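Extracellular solute-binding protein family 1 (PDB 4OVJ) probably captures a solute outside the cell for uptake, as bacterial extracellular solute-binding proteins of family 1 do. Local coordinates at residues Gln186-Trp191 with Val215-Tyr220; His195-Tyr200 with Gly208-Thr213; Val158-Trp163 with Asn219-Leu224; Glu179-Ser184 with Gly228-Gly233. All blocks are in the same frame, centred on the assembly; numbering follows the deposited sequence. Where two conformers were deposited one is given.

Contacts 1, 3 and 4 are largely buried, whereas contact 2 is only partly buried, with Thr210 exposed. Helix 211-226 takes part in contacts 1, 2 and 3: its first turn meets a loop in contact 2, its middle meets helix 185-194 in contact 1, and its later turns meet helix 160-174 in contact 3, with Tyr220 common to the last two. Chemistry follows place. Contacts 1 and 3 are aromatic, each with one tyrosine hydroxyl bond; contact 2 relies on backbone bonds and a glutamine amide; contact 4 joins two loops by van der Waals contact and a bridging water, without a direct hydrogen bond across. Trp163 and Glu179 connect contacts 3 and 4.

Contact 1: Gln186-Trp191 with Val215-Tyr220; sequences QTFGYW and VSYLNY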
# COMPACT_ATOMS: atom_id res chain seq x y z
N GLN A 186 0.40 -0.61 -11.42
CA GLN A 186 -0.46 -0.41 -10.27
C GLN A 186 -1.32 0.86 -10.38
O GLN A 186 -2.46 0.86 -9.90
CB GLN A 186 0.32 -0.50 -8.96
CG GLN A 186 0.94 -1.88 -8.69
CD GLN A 186 -0.07 -3.02 -8.64
OE1 GLN A 186 -1.24 -2.82 -8.29
NE2 GLN A 186 0.37 -4.22 -8.99
N THR A 187 -0.86 1.93 -11.03
CA THR A 187 -1.80 3.05 -11.24
C THR A 187 -2.86 2.67 -12.27
O THR A 187 -4.00 3.13 -12.19
CB THR A 187 -1.17 4.39 -11.62
OG1 THR A 187 -0.54 4.31 -12.90
CG2 THR A 187 -0.20 4.86 -10.57
N PHE A 188 -2.50 1.84 -13.25
CA PHE A 188 -3.51 1.29 -14.12
C PHE A 188 -4.53 0.44 -13.32
O PHE A 188 -5.73 0.48 -13.60
CB PHE A 188 -2.94 0.48 -15.28
CG PHE A 188 -4.01 -0.11 -16.13
CD1 PHE A 188 -4.92 0.71 -16.77
CD2 PHE A 188 -4.18 -1.48 -16.22
CE1 PHE A 188 -5.98 0.18 -17.49
CE2 PHE A 188 -5.22 -2.01 -16.95
CZ PHE A 188 -6.12 -1.18 -17.58
N GLY A 189 -4.05 -0.31 -12.33
CA GLY A 189 -4.94 -1.07 -11.46
C GLY A 189 -6.03 -0.22 -10.83
O GLY A 189 -7.18 -0.62 -10.76
N TYR A 190 -5.65 0.97 -10.39
CA TYR A 190 -6.56 1.97 -9.84
C TYR A 190 -7.62 2.39 -10.88
O TYR A 190 -8.81 2.33 -10.60
CB TYR A 190 -5.75 3.16 -9.34
CG TYR A 190 -6.56 4.32 -8.81
CD1 TYR A 190 -7.10 4.30 -7.54
CD2 TYR A 190 -6.76 5.44 -9.60
CE1 TYR A 190 -7.84 5.38 -7.07
CE2 TYR A 190 -7.50 6.52 -9.14
CZ TYR A 190 -8.02 6.48 -7.88
OH TYR A 190 -8.75 7.54 -7.43
N TRP A 191 -7.18 2.73 -12.07
CA TRP A 191 -8.06 3.04 -13.20
C TRP A 191 -9.00 1.90 -13.55
O TRP A 191 -10.20 2.11 -13.73
CB TRP A 191 -7.20 3.42 -14.42
CG TRP A 191 -7.94 3.83 -15.66
CD1 TRP A 191 -8.48 3.00 -16.60
CD2 TRP A 191 -8.17 5.16 -16.12
NE1 TRP A 191 -9.04 3.74 -17.61
CE2 TRP A 191 -8.86 5.07 -17.34
CE3 TRP A 191 -7.83 6.43 -15.63
CZ2 TRP A 191 -9.23 6.20 -18.08
CZ3 TRP A 191 -8.21 7.56 -16.36
CH2 TRP A 191 -8.91 7.43 -17.56
N VAL A 215 -6.89 1.26 -23.14
CA VAL A 215 -6.69 2.31 -24.15
C VAL A 215 -7.14 3.68 -23.63
O VAL A 215 -6.47 4.68 -23.90
CB VAL A 215 -7.39 1.96 -25.48
CG1 VAL A 215 -7.32 3.14 -26.45
CG2 VAL A 215 -6.70 0.76 -26.11
N SER A 216 -8.23 3.74 -22.87
CA SER A 216 -8.69 5.03 -22.35
C SER A 216 -7.67 5.61 -21.35
O SER A 216 -7.41 6.82 -21.33
CB SER A 216 -10.10 4.95 -21.77
OG SER A 216 -10.14 4.15 -20.60
N TYR A 217 -7.06 4.73 -20.56
CA TYR A 217 -6.00 5.14 -19.63
C TYR A 217 -4.79 5.66 -20.40
O TYR A 217 -4.27 6.74 -20.13
CB TYR A 217 -5.62 3.94 -18.79
CG TYR A 217 -4.39 4.03 -17.92
CD1 TYR A 217 -4.45 4.52 -16.63
CD2 TYR A 217 -3.18 3.52 -18.35
CE1 TYR A 217 -3.35 4.54 -15.80
CE2 TYR A 217 -2.07 3.53 -17.54
CZ TYR A 217 -2.16 4.04 -16.26
OH TYR A 217 -1.06 4.02 -15.45
N LEU A 218 -4.36 4.89 -21.38
CA LEU A 218 -3.20 5.30 -22.17
C LEU A 218 -3.45 6.62 -22.89
O LEU A 218 -2.56 7.47 -22.96
CB LEU A 218 -2.81 4.21 -23.16
CG LEU A 218 -2.32 2.89 -22.56
CD1 LEU A 218 -2.19 1.89 -23.69
CD2 LEU A 218 -1.01 3.04 -21.81
N ASN A 219 -4.65 6.80 -23.43
CA ASN A 219 -5.01 8.03 -24.13
C ASN A 219 -5.05 9.23 -23.23
O ASN A 219 -4.69 10.33 -23.65
CB ASN A 219 -6.36 7.90 -24.82
CG ASN A 219 -6.24 7.23 -26.18
OD1 ASN A 219 -5.20 7.31 -26.82
ND2 ASN A 219 -7.32 6.58 -26.62
N TYR A 220 -5.49 9.02 -21.99
CA TYR A 220 -5.53 10.10 -21.01
C TYR A 220 -4.14 10.70 -20.84
O TYR A 220 -3.96 11.90 -20.98
CB TYR A 220 -6.04 9.60 -19.67
CG TYR A 220 -6.06 10.65 -18.59
CD1 TYR A 220 -7.09 11.57 -18.52
CD2 TYR A 220 -5.03 10.74 -17.64
CE1 TYR A 220 -7.11 12.55 -17.55
CE2 TYR A 220 -5.06 11.70 -16.65
CZ TYR A 220 -6.11 12.61 -16.61
OH TYR A 220 -6.15 13.58 -15.64
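An aromatic cluster of Phe188, Trp191, Tyr217 and Tyr220 fills the interface between helix 185-194 and helix 211-226. The axes of the two short segments stay 10.5 Å apart and run at 116° to each other, a separation that large rings are well suited to span.

Tyr217 enters between Phe188 and Trp191. The edge of Phe188 points at the face of the tyrosine ring, with CD1 of Phe188 3.6 Å from CG of Tyr217 and the planes at 65°; CB of Phe188 lies over the same ring. Tyr217 in turn gives its own edge to the indole face of Trp191. Its CB sits almost directly above the five-membered ring, 3.6 Å from the centroid, as a CH-pi contact. All three side chains have CG anti to the backbone N, so each ring extends across the gap.

The polar part is small and precise. Tyr217 OH donates to Thr187 OG1 over 2.6 Å and is also hydrogen-bonded to Ser184 N, while Thr187 OG1 bonds to Asp182 O. A tyrosine suits this place because its ring packs as a hydrocarbon and its hydroxyl meets polar atoms at the start of the opposite helix. At the other end, Ser216 OG, hydrogen-bonded to Thr213 O, lies in the indole plane 3.2 Å from Trp191 NE1, itself weakly hydrogen-bonded to Thr213 O, and Trp191 CH2 reaches Tyr220 CB at 4.2 Å.

Contact 2: His195-Tyr200 with Gly208-Thr213; sequences HGQHLY and GFTEST
Gln197 OE1 accepts two hydrogen bonds from the start of helix 211-226: Thr213 OG1 donates over 2.6 Å, and Thr210 N donates over 3.0 Å at 159°. Both donors lie above the plane of the amide. Thr210 is the N-cap residue, and the partial positive charge of the helix start would favour a carbonyl oxygen here. The extended side chain (chi2 171°) brings the amide to Thr213 tip to tip, and a water bridges Gln197 NE2 to Thr210 OG1, so OE1 is gripped directly and NE2 is tied more loosely through water. An alanine at Gln197 would probably loosen the loop from the helix start, since the acceptor shared by Thr210 N and Thr213 OG1 would be lost.

Backbone bonds continue the contact. His198 N donates to Gly208 O over 3.1 Å, and Gly208 N donates to Leu199 O over 2.9 Å. A second water donates to Gly208 O and lies at the edge of the His198 ring, bonded to ND1. Glycine suits position 208 because a CB would clash with the carbonyl oxygens of His198 and Tyr200.

Packing is modest: Phe209 turns its ring edge to His198 O, 3.3 Å from CD2, and His195 CB touches Thr213 CG2. Gly196, with positive phi, closes helix 185-194 in a Schellman motif. From this corner Phe209 reaches Phe188 on that helix and Phe405 and Met406 on helix 398-414.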
# COMPACT_ATOMS: atom_id res chain seq x y z
N HIS A 195 -13.33 1.43 -13.37
CA HIS A 195 -14.15 0.99 -14.48
C HIS A 195 -14.81 -0.36 -14.23
O HIS A 195 -15.27 -1.00 -15.17
CB HIS A 195 -13.31 0.98 -15.76
CG HIS A 195 -12.97 2.36 -16.21
ND1 HIS A 195 -11.99 3.12 -15.61
CD2 HIS A 195 -13.54 3.15 -17.14
CE1 HIS A 195 -11.94 4.31 -16.18
NE2 HIS A 195 -12.87 4.35 -17.11
N GLY A 196 -14.88 -0.77 -12.97
CA GLY A 196 -15.55 -2.00 -12.58
C GLY A 196 -14.78 -3.24 -12.97
O GLY A 196 -15.34 -4.34 -13.03
N GLN A 197 -13.49 -3.07 -13.19
CA GLN A 197 -12.61 -4.14 -13.65
C GLN A 197 -11.41 -4.27 -12.70
O GLN A 197 -11.37 -3.62 -11.64
CB GLN A 197 -12.21 -3.86 -15.10
CG GLN A 197 -13.42 -3.95 -16.03
CD GLN A 197 -13.18 -3.48 -17.44
OE1 GLN A 197 -12.05 -3.21 -17.84
NE2 GLN A 197 -14.25 -3.39 -18.21
N HIS A 198 -10.46 -5.14 -13.04
CA HIS A 198 -9.33 -5.43 -12.17
C HIS A 198 -8.15 -5.81 -13.02
O HIS A 198 -8.33 -6.24 -14.14
CB HIS A 198 -9.66 -6.60 -11.24
CG HIS A 198 -10.89 -6.38 -10.42
ND1 HIS A 198 -12.15 -6.77 -10.84
CD2 HIS A 198 -11.07 -5.75 -9.24
CE1 HIS A 198 -13.04 -6.40 -9.93
NE2 HIS A 198 -12.41 -5.78 -8.96
N LEU A 199 -6.93 -5.70 -12.48
CA LEU A 199 -5.78 -6.20 -13.22
C LEU A 199 -5.98 -7.66 -13.61
O LEU A 199 -5.71 -8.05 -14.74
CB LEU A 199 -4.48 -6.04 -12.43
CG LEU A 199 -4.10 -4.58 -12.14
CD1 LEU A 199 -2.81 -4.51 -11.33
CD2 LEU A 199 -3.97 -3.77 -13.42
N TYR A 200 -6.44 -8.47 -12.65
CA TYR A 200 -6.66 -9.90 -12.88
C TYR A 200 -8.07 -10.30 -12.53
O TYR A 200 -8.73 -9.64 -11.74
CB TYR A 200 -5.71 -10.74 -12.03
CG TYR A 200 -4.26 -10.40 -12.23
CD1 TYR A 200 -3.57 -10.90 -13.31
CD2 TYR A 200 -3.58 -9.57 -11.33
CE1 TYR A 200 -2.24 -10.60 -13.51
CE2 TYR A 200 -2.25 -9.26 -11.53
CZ TYR A 200 -1.58 -9.78 -12.62
OH TYR A 200 -0.26 -9.49 -12.84
N GLY A 208 -8.21 -9.06 -15.89
CA GLY A 208 -9.55 -8.74 -15.44
C GLY A 208 -10.13 -7.46 -16.01
O GLY A 208 -11.09 -6.92 -15.46
N PHE A 209 -9.54 -6.96 -17.09
CA PHE A 209 -10.00 -5.73 -17.72
C PHE A 209 -10.04 -5.89 -19.23
O PHE A 209 -9.46 -6.83 -19.78
CB PHE A 209 -9.07 -4.57 -17.36
CG PHE A 209 -7.66 -4.79 -17.80
CD1 PHE A 209 -7.23 -4.38 -19.06
CD2 PHE A 209 -6.75 -5.44 -16.97
CE1 PHE A 209 -5.94 -4.60 -19.47
CE2 PHE A 209 -5.45 -5.65 -17.37
CZ PHE A 209 -5.05 -5.24 -18.63
N THR A 210 -10.70 -4.94 -19.89
CA THR A 210 -10.85 -4.97 -21.34
C THR A 210 -9.87 -4.03 -22.02
O THR A 210 -9.30 -3.13 -21.40
CB THR A 210 -12.26 -4.51 -21.74
OG1 THR A 210 -12.45 -3.16 -21.31
CG2 THR A 210 -13.32 -5.40 -21.12
N GLU A 211 -9.69 -4.22 -23.32
CA GLU A 211 -8.81 -3.36 -24.10
C GLU A 211 -9.22 -1.89 -24.01
O GLU A 211 -8.36 -1.02 -23.88
CB GLU A 211 -8.78 -3.82 -25.55
CG GLU A 211 -7.73 -3.14 -26.39
CD GLU A 211 -7.71 -3.69 -27.79
OE1 GLU A 211 -7.48 -4.91 -27.94
OE2 GLU A 211 -7.95 -2.91 -28.73
N SER A 212 -10.52 -1.65 -24.08
CA SER A 212 -11.07 -0.30 -24.01
C SER A 212 -10.61 0.44 -22.76
O SER A 212 -10.23 1.61 -22.81
CB SER A 212 -12.59 -0.40 -24.02
OG SER A 212 -13.15 0.86 -24.22
N THR A 213 -10.66 -0.25 -21.63
CA THR A 213 -10.26 0.33 -20.35
C THR A 213 -8.78 0.73 -20.35
O THR A 213 -8.42 1.81 -19.87
CB THR A 213 -10.51 -0.69 -19.25
OG1 THR A 213 -11.90 -1.01 -19.24
CG2 THR A 213 -10.07 -0.15 -17.88
O HOH W 1 -14.88 -2.40 -21.18
O HOH W 2 -12.77 -8.00 -13.75

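Contact 3: Val158-Trp163 with Asn219-Leu224; sequences VSWQQW and NYWANL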
# COMPACT_ATOMS: atom_id res chain seq x y z
N VAL A 158 -10.78 15.57 -7.22
CA VAL A 158 -11.38 15.95 -8.48
C VAL A 158 -11.48 14.75 -9.41
O VAL A 158 -10.88 13.71 -9.14
CB VAL A 158 -10.58 17.06 -9.18
CG1 VAL A 158 -10.67 18.37 -8.41
CG2 VAL A 158 -9.14 16.66 -9.38
N SER A 159 -12.23 14.90 -10.49
CA SER A 159 -12.28 13.89 -11.53
C SER A 159 -11.03 13.94 -12.40
O SER A 159 -10.31 14.94 -12.41
CB SER A 159 -13.48 14.10 -12.43
OG SER A 159 -13.28 15.28 -13.19
N TRP A 160 -10.79 12.87 -13.15
CA TRP A 160 -9.66 12.85 -14.07
C TRP A 160 -9.70 14.02 -15.07
O TRP A 160 -8.68 14.65 -15.35
CB TRP A 160 -9.62 11.52 -14.85
CG TRP A 160 -9.19 10.33 -14.06
CD1 TRP A 160 -9.94 9.25 -13.76
CD2 TRP A 160 -7.88 10.07 -13.54
NE1 TRP A 160 -9.21 8.35 -13.05
CE2 TRP A 160 -7.93 8.82 -12.91
CE3 TRP A 160 -6.68 10.79 -13.54
CZ2 TRP A 160 -6.82 8.26 -12.29
CZ3 TRP A 160 -5.58 10.23 -12.92
CH2 TRP A 160 -5.65 8.97 -12.31
N GLN A 161 -10.87 14.31 -15.62
CA GLN A 161 -10.98 15.42 -16.58
C GLN A 161 -10.79 16.78 -15.90
O GLN A 161 -10.15 17.67 -16.45
CB GLN A 161 -12.29 15.35 -17.36
CG GLN A 161 -12.31 14.20 -18.38
CD GLN A 161 -11.36 14.47 -19.54
OE1 GLN A 161 -11.32 15.58 -20.06
NE2 GLN A 161 -10.57 13.46 -19.92
N GLN A 162 -11.32 16.94 -14.69
CA GLN A 162 -11.07 18.17 -13.95
C GLN A 162 -9.58 18.33 -13.64
O GLN A 162 -9.02 19.41 -13.74
CB GLN A 162 -11.88 18.20 -12.66
CG GLN A 162 -13.38 18.33 -12.88
CD GLN A 162 -14.21 18.05 -11.63
OE1 GLN A 162 -13.76 17.41 -10.67
NE2 GLN A 162 -15.45 18.51 -11.64
N TRP A 163 -8.94 17.23 -13.26
CA TRP A 163 -7.53 17.20 -12.99
C TRP A 163 -6.70 17.60 -14.22
O TRP A 163 -5.80 18.41 -14.11
CB TRP A 163 -7.14 15.82 -12.47
CG TRP A 163 -5.72 15.69 -12.03
CD1 TRP A 163 -4.81 14.79 -12.48
CD2 TRP A 163 -5.05 16.47 -11.02
NE1 TRP A 163 -3.62 14.94 -11.82
CE2 TRP A 163 -3.74 15.96 -10.91
CE3 TRP A 163 -5.43 17.52 -10.19
CZ2 TRP A 163 -2.81 16.49 -10.03
CZ3 TRP A 163 -4.51 18.04 -9.30
CH2 TRP A 163 -3.21 17.53 -9.24
N ASN A 219 -4.65 6.80 -23.43
CA ASN A 219 -5.01 8.03 -24.13
C ASN A 219 -5.05 9.23 -23.23
O ASN A 219 -4.69 10.33 -23.65
CB ASN A 219 -6.36 7.90 -24.82
CG ASN A 219 -6.24 7.23 -26.18
OD1 ASN A 219 -5.20 7.31 -26.82
ND2 ASN A 219 -7.32 6.58 -26.62
N TYR A 220 -5.49 9.02 -21.99
CA TYR A 220 -5.53 10.10 -21.01
C TYR A 220 -4.14 10.70 -20.84
O TYR A 220 -3.96 11.90 -20.98
CB TYR A 220 -6.04 9.60 -19.67
CG TYR A 220 -6.06 10.65 -18.59
CD1 TYR A 220 -7.09 11.57 -18.52
CD2 TYR A 220 -5.03 10.74 -17.64
CE1 TYR A 220 -7.11 12.55 -17.55
CE2 TYR A 220 -5.06 11.70 -16.65
CZ TYR A 220 -6.11 12.61 -16.61
OH TYR A 220 -6.15 13.58 -15.64
N TRP A 221 -3.16 9.84 -20.59
CA TRP A 221 -1.79 10.32 -20.40
C TRP A 221 -1.16 10.81 -21.70
O TRP A 221 -0.42 11.79 -21.69
CB TRP A 221 -0.92 9.25 -19.74
CG TRP A 221 -1.40 8.92 -18.36
CD1 TRP A 221 -2.19 7.87 -18.00
CD2 TRP A 221 -1.17 9.68 -17.17
NE1 TRP A 221 -2.46 7.93 -16.65
CE2 TRP A 221 -1.84 9.02 -16.12
CE3 TRP A 221 -0.45 10.85 -16.89
CZ2 TRP A 221 -1.81 9.49 -14.81
CZ3 TRP A 221 -0.43 11.32 -15.59
CH2 TRP A 221 -1.10 10.64 -14.57
N ALA A 222 -1.48 10.15 -22.81
CA ALA A 222 -0.97 10.59 -24.11
C ALA A 222 -1.41 12.02 -24.43
O ALA A 222 -0.62 12.81 -24.94
CB ALA A 222 -1.38 9.64 -25.22
N ASN A 223 -2.65 12.36 -24.08
CA ASN A 223 -3.13 13.72 -24.31
C ASN A 223 -2.36 14.73 -23.45
O ASN A 223 -2.00 15.81 -23.94
CB ASN A 223 -4.63 13.82 -24.10
CG ASN A 223 -5.42 13.19 -25.25
OD1 ASN A 223 -4.93 13.04 -26.37
ND2 ASN A 223 -6.65 12.83 -24.97
N LEU A 224 -2.06 14.37 -22.21
CA LEU A 224 -1.27 15.25 -21.35
C LEU A 224 0.16 15.42 -21.89
O LEU A 224 0.71 16.51 -21.83
CB LEU A 224 -1.24 14.73 -19.92
CG LEU A 224 -2.57 14.71 -19.17
CD1 LEU A 224 -2.42 13.99 -17.85
CD2 LEU A 224 -3.08 16.12 -18.98
O HOH W 3 -8.18 13.43 -22.19
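Tyr220 projects from helix 211-226 with CG anti to the backbone N (chi1 178°) and crosses Trp160 at about a right angle. The six-membered ring of Trp160 turns its edge toward the tyrosine face in an offset edge-to-face pair, with planes at 68° and CE3 of Trp160 3.6 Å from CZ of Tyr220. The phenol tip ends at the rims of two indoles, its OH near the plane of each, 3.5 Å from CE3 of Trp160 and 3.6 Å from CD1 of Trp163.

That placement lets Tyr220 OH donate to Trp160 O over 2.8 Å, the hydroxyl standing somewhat above the carbonyl plane. Tyrosine suits the site because its ring packs against the edge of Trp160 while its buried hydroxyl finds an acceptor in Trp160 O. A leucine at Tyr220 would probably weaken the join between the helices, losing this bond and the ring face that Trp160 packs against.

The carbonyl belongs to the first turn of helix 160-174, which is opened by a capping box: Gln162 N donates to Ser159 OG, and Ser159 N donates to Gln162 OE1 over 2.9 Å, nearly straight at 176°. Both tryptophans are also held at their NE1 atoms, Trp160 by Gln194 OE1 and Trp163 by Glu179 OE1, which would probably limit the turning of each indole about its CB-CG bond.

Behind Tyr220, its CD2 rests 3.8 Å above the ring plane of Trp221, whose CZ2 is 4.3 Å from Trp160 CZ3. On the outer side, a water accepts from Gln161 NE2 and Asn223 ND2, linking the two helices.

Contact 4: Glu179-Ser184 with Gly228-Gly233; sequences ENDDES and GVVPPG. With SO4 (sulfate ion), chain B.
Glu179 meets Val230 and Pro231 through its backbone, at a place where two irregular loops pass each other without a hydrogen bond across. On the side of the other loop its carbonyl O meets only carbon: Val230 CA, at 3.3 Å in a CA-H...O contact, and Pro231 CD. Glu179 N and O are both buried and have no hydrogen-bonding partner in the model. The acid itself leads away, and its OE1 bonds to Trp163 NE1.

Val230 suits the place because its two branches divide the work. CG1, anti to the carbonyl carbon, packs on Glu179 and Asn180 O, while CG2 touches Asp181 CB at 4.0 Å. Pro231 has no N-H that would need an acceptor, and its CD, 3.5 Å from Asp181 N, sets a methylene against the opposing backbone.

Asp181 supplies the polar link. One water donates to Asp181 OD2 and to Pro231 O, both at 2.8 Å. Asp181 OD1 and Glu183 OE1 are only 2.5 Å apart, so one of the two acids probably holds a proton; Arg225 NH1 forms salt bridges with Asp181 OD2 and Glu183 OE1 and would probably offset their charge. Farther along, Ser184 OG caps helix 185-194 at Thr187 N and lies 2.9 Å from O4 of a sulfate ion, probably from the crystallisation liquor, that Tyr139 and Trp260 also bind.

The loop 179-184 runs from helix 160-174 toward helix 185-194, with Asn180 joined to Ala256 of strand 256-260 by backbone hydrogen bonding; residues 228-233 follow the Schellman end of helix 211-226, where Val229 packs on Leu167 of helix 160-174.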
# COMPACT_ATOMS: atom_id res chain seq x y z
N GLU A 179 2.68 17.54 -13.61
CA GLU A 179 2.79 16.24 -12.93
C GLU A 179 3.72 15.35 -13.71
O GLU A 179 3.92 15.55 -14.89
CB GLU A 179 1.40 15.58 -12.84
CG GLU A 179 1.35 14.30 -11.99
CD GLU A 179 -0.00 13.59 -12.04
OE1 GLU A 179 -1.00 14.26 -12.31
OE2 GLU A 179 -0.07 12.37 -11.78
N ASN A 180 4.27 14.35 -13.03
CA ASN A 180 4.97 13.26 -13.70
C ASN A 180 3.99 12.46 -14.55
O ASN A 180 2.77 12.51 -14.34
CB ASN A 180 5.57 12.32 -12.66
CG ASN A 180 6.75 12.91 -11.91
OD1 ASN A 180 7.07 14.11 -11.99
ND2 ASN A 180 7.39 12.06 -11.14
N ASP A 181 4.51 11.71 -15.51
CA ASP A 181 3.69 10.79 -16.28
C ASP A 181 3.61 9.53 -15.44
O ASP A 181 4.50 8.68 -15.48
CB ASP A 181 4.32 10.55 -17.65
CG ASP A 181 3.47 9.68 -18.55
OD1 ASP A 181 2.55 8.99 -18.02
OD2 ASP A 181 3.72 9.67 -19.79
N ASP A 182 2.52 9.41 -14.67
CA ASP A 182 2.42 8.42 -13.60
C ASP A 182 1.71 7.16 -14.06
O ASP A 182 0.74 6.69 -13.45
CB ASP A 182 1.77 9.06 -12.37
CG ASP A 182 2.68 10.04 -11.69
OD1 ASP A 182 3.84 9.67 -11.46
OD2 ASP A 182 2.25 11.18 -11.38
N GLU A 183 2.21 6.62 -15.16
CA GLU A 183 1.72 5.36 -15.69
C GLU A 183 2.57 4.20 -15.19
O GLU A 183 3.79 4.16 -15.38
CB GLU A 183 1.71 5.37 -17.20
CG GLU A 183 0.66 6.30 -17.79
CD GLU A 183 0.84 6.47 -19.29
OE1 GLU A 183 1.61 7.36 -19.69
OE2 GLU A 183 0.21 5.70 -20.05
N SER A 184 1.89 3.24 -14.61
CA SER A 184 2.50 2.02 -14.10
C SER A 184 1.39 1.00 -14.00
O SER A 184 0.20 1.35 -14.03
CB SER A 184 3.11 2.24 -12.72
OG SER A 184 2.11 2.46 -11.73
N GLY A 228 2.28 18.89 -23.40
CA GLY A 228 3.49 19.28 -22.67
C GLY A 228 3.29 19.43 -21.17
O GLY A 228 4.12 20.01 -20.49
N VAL A 229 2.21 18.86 -20.66
CA VAL A 229 1.82 19.04 -19.27
C VAL A 229 2.49 18.01 -18.34
O VAL A 229 2.68 18.26 -17.14
CB VAL A 229 0.29 18.97 -19.20
CG1 VAL A 229 -0.18 18.99 -17.78
CG2 VAL A 229 -0.31 20.14 -19.98
N VAL A 230 2.81 16.84 -18.89
CA VAL A 230 3.64 15.84 -18.19
C VAL A 230 4.87 15.59 -19.06
O VAL A 230 4.88 15.96 -20.24
CB VAL A 230 2.86 14.53 -17.92
CG1 VAL A 230 1.56 14.82 -17.16
CG2 VAL A 230 2.58 13.79 -19.21
N PRO A 231 5.92 14.99 -18.50
CA PRO A 231 7.17 14.89 -19.25
C PRO A 231 7.06 13.95 -20.43
O PRO A 231 6.22 13.08 -20.44
CB PRO A 231 8.18 14.35 -18.23
CG PRO A 231 7.53 14.54 -16.89
CD PRO A 231 6.06 14.43 -17.15
N PRO A 232 7.92 14.14 -21.45
CA PRO A 232 7.97 13.19 -22.57
C PRO A 232 8.57 11.84 -22.15
O PRO A 232 9.20 11.74 -21.09
CB PRO A 232 8.88 13.89 -23.57
CG PRO A 232 9.75 14.77 -22.74
CD PRO A 232 8.91 15.22 -21.58
N GLY A 233 8.37 10.82 -22.97
CA GLY A 233 8.83 9.48 -22.63
C GLY A 233 10.32 9.39 -22.39
O GLY A 233 10.77 8.60 -21.57
S SO4 B . 3.79 2.21 -8.53
O1 SO4 B . 4.41 1.64 -9.74
O2 SO4 B . 3.31 1.15 -7.61
O3 SO4 B . 4.81 3.00 -7.80
O4 SO4 B . 2.68 3.10 -8.95
O HOH W 4 6.35 10.33 -20.40